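Local coordinates for protein acetylene hydratase (Pelobacter acetylenicus, PDB 2E7Z) that catalyses the hydration of acetylene to acetaldehyde, using a tungsten-bis(molybdopterin guanine dinucleotide) cofactor and a [4Fe-4S] cluster, at residues 617-622 against 673-678. Numbering follows the deposited sequence.
Sequences ILRDAE and HGRWCP. With MGD (2-amino-5,6-dimercapto-7-methyl-3,7,8a,9-tetrahydro-8-oxa-1,3,9,10-tetraaza-anthracen-4-one guanosine dinucleotide), chain E.
Arg675 reaches across to the backbone at Glu622 and takes its carbonyl oxygen in an end-on, two-nitrogen grip. Arg675 NH2 lies 2.7 Å from Glu622 O and Arg675 NH1 2.9 Å from it, so one oxygen receives both N-H groups. The oxygen sits within 3° of the guanidinium plane, while both nitrogens approach from one face of the carbonyl plane; neither bond is straight, the N-H...O angle being 137° from NH1 and 148° from NH2. The arginine chain bends at chi2, which sets CD, and is extended beyond it; the guanidinium meets the carbonyl of Glu622, just past helix 617-621. The Glu622 side chain packs against the same head through its aliphatic part, with CG 3.4 Å from Arg675 NH2, and its carboxylate makes no salt bridge there. The acidic partner of NH2 is Glu604, a cofactor-binding residue, so this nitrogen has both a carbonyl and a carboxylate partner.

Arg619 contributes a second guanidinium, turned almost perpendicular to the first, its NE 4.2 Å from Arg675 NH1. Two like charges this close would be expected to repel, but Arg619 is held by Glu679 through a salt bridge and by the carbonyls of His613 and Pro623. Arg619 NH1 also lies 3.7 Å from Pro678 CD.

At the other end of 673-678, the His673 ring lies with one face against the pterin of MGD; MGD C17 lies over the centre of the His673 ring, 3.2 Å above its plane, and ND1 is hydrogen-bonded to Asp696. The contact thus ties helix 617-621 to a cofactor-binding loop in the molybdopterin dinucleotide binding domain. That loop follows strand 668-671, an outermost strand of the domain's mixed sheet, next to strand 596-600, and precedes helix 691-694.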
loop_
_atom_site.group_PDB
_atom_site.type_symbol
_atom_site.label_atom_id
_atom_site.label_comp_id
_atom_site.label_asym_id
_atom_site.label_seq_id
_atom_site.Cartn_x
_atom_site.Cartn_y
_atom_site.Cartn_z
ATOM N N ILE A 617 -1.391 24.462 9.027
ATOM C CA ILE A 617 -2.838 24.357 8.839
ATOM C C ILE A 617 -3.350 22.920 8.860
ATOM O O ILE A 617 -4.372 22.636 9.486
ATOM C CB ILE A 617 -3.317 25.151 7.569
ATOM C CG1 ILE A 617 -4.851 25.170 7.454
ATOM C CG2 ILE A 617 -2.621 24.653 6.296
ATOM C CD1 ILE A 617 -5.389 26.264 6.531
ATOM N N LEU A 618 -2.636 22.003 8.198
ATOM C CA LEU A 618 -3.101 20.630 8.178
ATOM C C LEU A 618 -3.033 19.973 9.566
ATOM O O LEU A 618 -4.004 19.318 9.998
ATOM C CB LEU A 618 -2.302 19.826 7.145
ATOM C CG LEU A 618 -2.554 20.255 5.693
ATOM C CD1 LEU A 618 -1.563 19.538 4.764
ATOM C CD2 LEU A 618 -3.978 19.939 5.259
ATOM N N ARG A 619 -1.904 20.154 10.261
ATOM C CA ARG A 619 -1.757 19.622 11.633
ATOM C C ARG A 619 -2.836 20.166 12.558
ATOM O O ARG A 619 -3.363 19.437 13.398
ATOM C CB ARG A 619 -0.375 19.928 12.198
ATOM C CG ARG A 619 -0.159 19.505 13.659
ATOM C CD ARG A 619 -0.262 17.977 13.913
ATOM N NE ARG A 619 -0.076 17.730 15.344
ATOM C CZ ARG A 619 1.103 17.756 15.972
ATOM N NH1 ARG A 619 2.233 17.986 15.298
ATOM N NH2 ARG A 619 1.152 17.542 17.284
ATOM N N ASP A 620 -3.180 21.432 12.370
ATOM C CA ASP A 620 -4.189 22.087 13.219
ATOM C C ASP A 620 -5.588 21.485 13.086
ATOM O O ASP A 620 -6.387 21.574 14.025
ATOM C CB ASP A 620 -4.246 23.585 12.909
ATOM C CG ASP A 620 -3.083 24.359 13.504
ATOM O OD1 ASP A 620 -2.313 23.789 14.304
ATOM O OD2 ASP A 620 -2.954 25.573 13.194
ATOM N N ALA A 621 -5.895 20.895 11.926
ATOM C CA ALA A 621 -7.205 20.281 11.657
ATOM C C ALA A 621 -7.487 19.018 12.474
ATOM O O ALA A 621 -8.651 18.695 12.759
ATOM C CB ALA A 621 -7.370 20.000 10.161
ATOM N N GLU A 622 -6.425 18.279 12.798
ATOM C CA GLU A 622 -6.523 17.144 13.718
ATOM C C GLU A 622 -5.173 17.062 14.445
ATOM O O GLU A 622 -4.287 16.296 14.026
ATOM C CB GLU A 622 -6.837 15.864 12.949
ATOM C CG GLU A 622 -7.320 14.706 13.826
ATOM C CD GLU A 622 -8.720 14.929 14.372
ATOM O OE1 GLU A 622 -9.692 14.751 13.605
ATOM O OE2 GLU A 622 -8.845 15.275 15.568
ATOM N N HIS A 673 -3.015 5.384 12.587
ATOM C CA HIS A 673 -1.691 5.063 12.091
ATOM C C HIS A 673 -0.946 6.323 11.715
ATOM O O HIS A 673 -1.507 7.220 11.081
ATOM C CB HIS A 673 -1.777 4.209 10.843
ATOM C CG HIS A 673 -0.471 4.085 10.113
ATOM N ND1 HIS A 673 0.622 3.452 10.660
ATOM C CD2 HIS A 673 -0.091 4.507 8.883
ATOM C CE1 HIS A 673 1.625 3.488 9.798
ATOM N NE2 HIS A 673 1.220 4.129 8.713
ATOM N N GLY A 674 0.346 6.359 12.039
ATOM C CA GLY A 674 1.225 7.355 11.457
ATOM C C GLY A 674 1.435 8.566 12.321
ATOM O O GLY A 674 2.061 9.509 11.894
ATOM N N ARG A 675 0.907 8.547 13.544
ATOM C CA ARG A 675 0.980 9.730 14.388
ATOM C C ARG A 675 2.341 9.915 15.053
ATOM O O ARG A 675 2.858 9.001 15.690
ATOM C CB ARG A 675 -0.127 9.671 15.447
ATOM C CG ARG A 675 -1.468 10.026 14.888
ATOM C CD ARG A 675 -1.505 11.562 14.819
ATOM N NE ARG A 675 -2.687 12.041 14.183
ATOM C CZ ARG A 675 -3.052 13.314 14.136
ATOM N NH1 ARG A 675 -2.325 14.261 14.728
ATOM N NH2 ARG A 675 -4.167 13.614 13.513
ATOM N N TRP A 676 2.915 11.100 14.871
ATOM C CA TRP A 676 4.091 11.499 15.616
ATOM C C TRP A 676 4.068 13.025 15.702
ATOM O O TRP A 676 3.152 13.642 15.172
ATOM C CB TRP A 676 5.392 10.964 14.995
ATOM C CG TRP A 676 5.696 11.458 13.594
ATOM C CD1 TRP A 676 5.022 11.155 12.437
ATOM C CD2 TRP A 676 6.784 12.307 13.218
ATOM N NE1 TRP A 676 5.632 11.758 11.359
ATOM C CE2 TRP A 676 6.699 12.497 11.812
ATOM C CE3 TRP A 676 7.808 12.964 13.940
ATOM C CZ2 TRP A 676 7.609 13.289 11.105
ATOM C CZ3 TRP A 676 8.730 13.748 13.236
ATOM C CH2 TRP A 676 8.612 13.920 11.828
ATOM N N CYS A 677 5.079 13.611 16.330
ATOM C CA CYS A 677 5.031 15.010 16.768
ATOM C C CYS A 677 6.293 15.744 16.300
ATOM O O CYS A 677 7.246 15.875 17.066
ATOM C CB CYS A 677 4.947 15.034 18.300
ATOM S SG CYS A 677 3.715 13.863 19.028
ATOM N N PRO A 678 6.305 16.221 15.041
ATOM C CA PRO A 678 7.478 16.868 14.448
ATOM C C PRO A 678 7.960 18.123 15.157
ATOM O O PRO A 678 9.090 18.549 14.935
ATOM C CB PRO A 678 7.017 17.197 13.020
ATOM C CG PRO A 678 5.922 16.227 12.743
ATOM C CD PRO A 678 5.213 16.083 14.061
HETATM P PB MGD E . 4.914 6.751 5.483
HETATM O O1B MGD E . 5.300 5.545 6.302
HETATM O O2B MGD E . 4.202 7.886 6.122
HETATM O O3B MGD E . 4.008 6.336 4.225
HETATM O O3A MGD E . 3.531 3.990 3.464
HETATM P PA MGD E . 4.277 5.340 2.993
HETATM O O1A MGD E . 3.589 5.981 1.825
HETATM O O2A MGD E . 5.729 4.979 2.901
HETATM O "O5'" MGD E . 6.284 7.287 4.824
HETATM C "C5'" MGD E . 6.218 8.138 3.692
HETATM C "C4'" MGD E . 7.424 9.053 3.779
HETATM O "O4'" MGD E . 7.553 9.706 2.507
HETATM C "C3'" MGD E . 7.252 10.203 4.766
HETATM O "O3'" MGD E . 8.339 10.175 5.706
HETATM C "C2'" MGD E . 7.247 11.500 3.931
HETATM O "O2'" MGD E . 7.862 12.655 4.537
HETATM C "C1'" MGD E . 8.020 11.058 2.717
HETATM N N9 MGD E . 7.712 11.749 1.456
HETATM C C8 MGD E . 6.497 12.153 1.007
HETATM N N7 MGD E . 6.589 12.655 -0.234
HETATM C C5 MGD E . 7.876 12.504 -0.619
HETATM C C6 MGD E . 8.668 12.805 -1.799
HETATM O O6 MGD E . 8.153 13.325 -2.811
HETATM N N1 MGD E . 9.965 12.456 -1.749
HETATM C C2 MGD E . 10.586 11.956 -0.686
HETATM N N2 MGD E . 11.912 11.649 -0.776
HETATM N N3 MGD E . 9.924 11.662 0.430
HETATM C C4 MGD E . 8.600 11.912 0.489
HETATM C C10 MGD E . 2.133 3.875 3.197
HETATM C C11 MGD E . 1.772 2.418 3.391
HETATM O O11 MGD E . 1.931 2.165 4.786
HETATM C C12 MGD E . 0.348 2.172 2.955
HETATM S S12 MGD E . -0.112 2.663 1.383
HETATM C C13 MGD E . -0.518 1.530 3.755
HETATM S S13 MGD E . -2.163 1.347 3.350
HETATM C C14 MGD E . -0.125 0.943 5.076
HETATM N N15 MGD E . -0.694 1.676 6.196
HETATM C C16 MGD E . -0.266 1.241 7.415
HETATM C C17 MGD E . -1.079 1.275 8.639
HETATM O O17 MGD E . -2.251 1.711 8.609
HETATM N N18 MGD E . -0.521 0.813 9.775
HETATM C C19 MGD E . 0.743 0.323 9.840
HETATM N N19 MGD E . 1.248 -0.118 11.012
HETATM N N20 MGD E . 1.542 0.289 8.767
HETATM C C21 MGD E . 1.098 0.705 7.574
HETATM N N22 MGD E . 1.901 0.632 6.509
HETATM C C23 MGD E . 1.409 0.898 5.174
#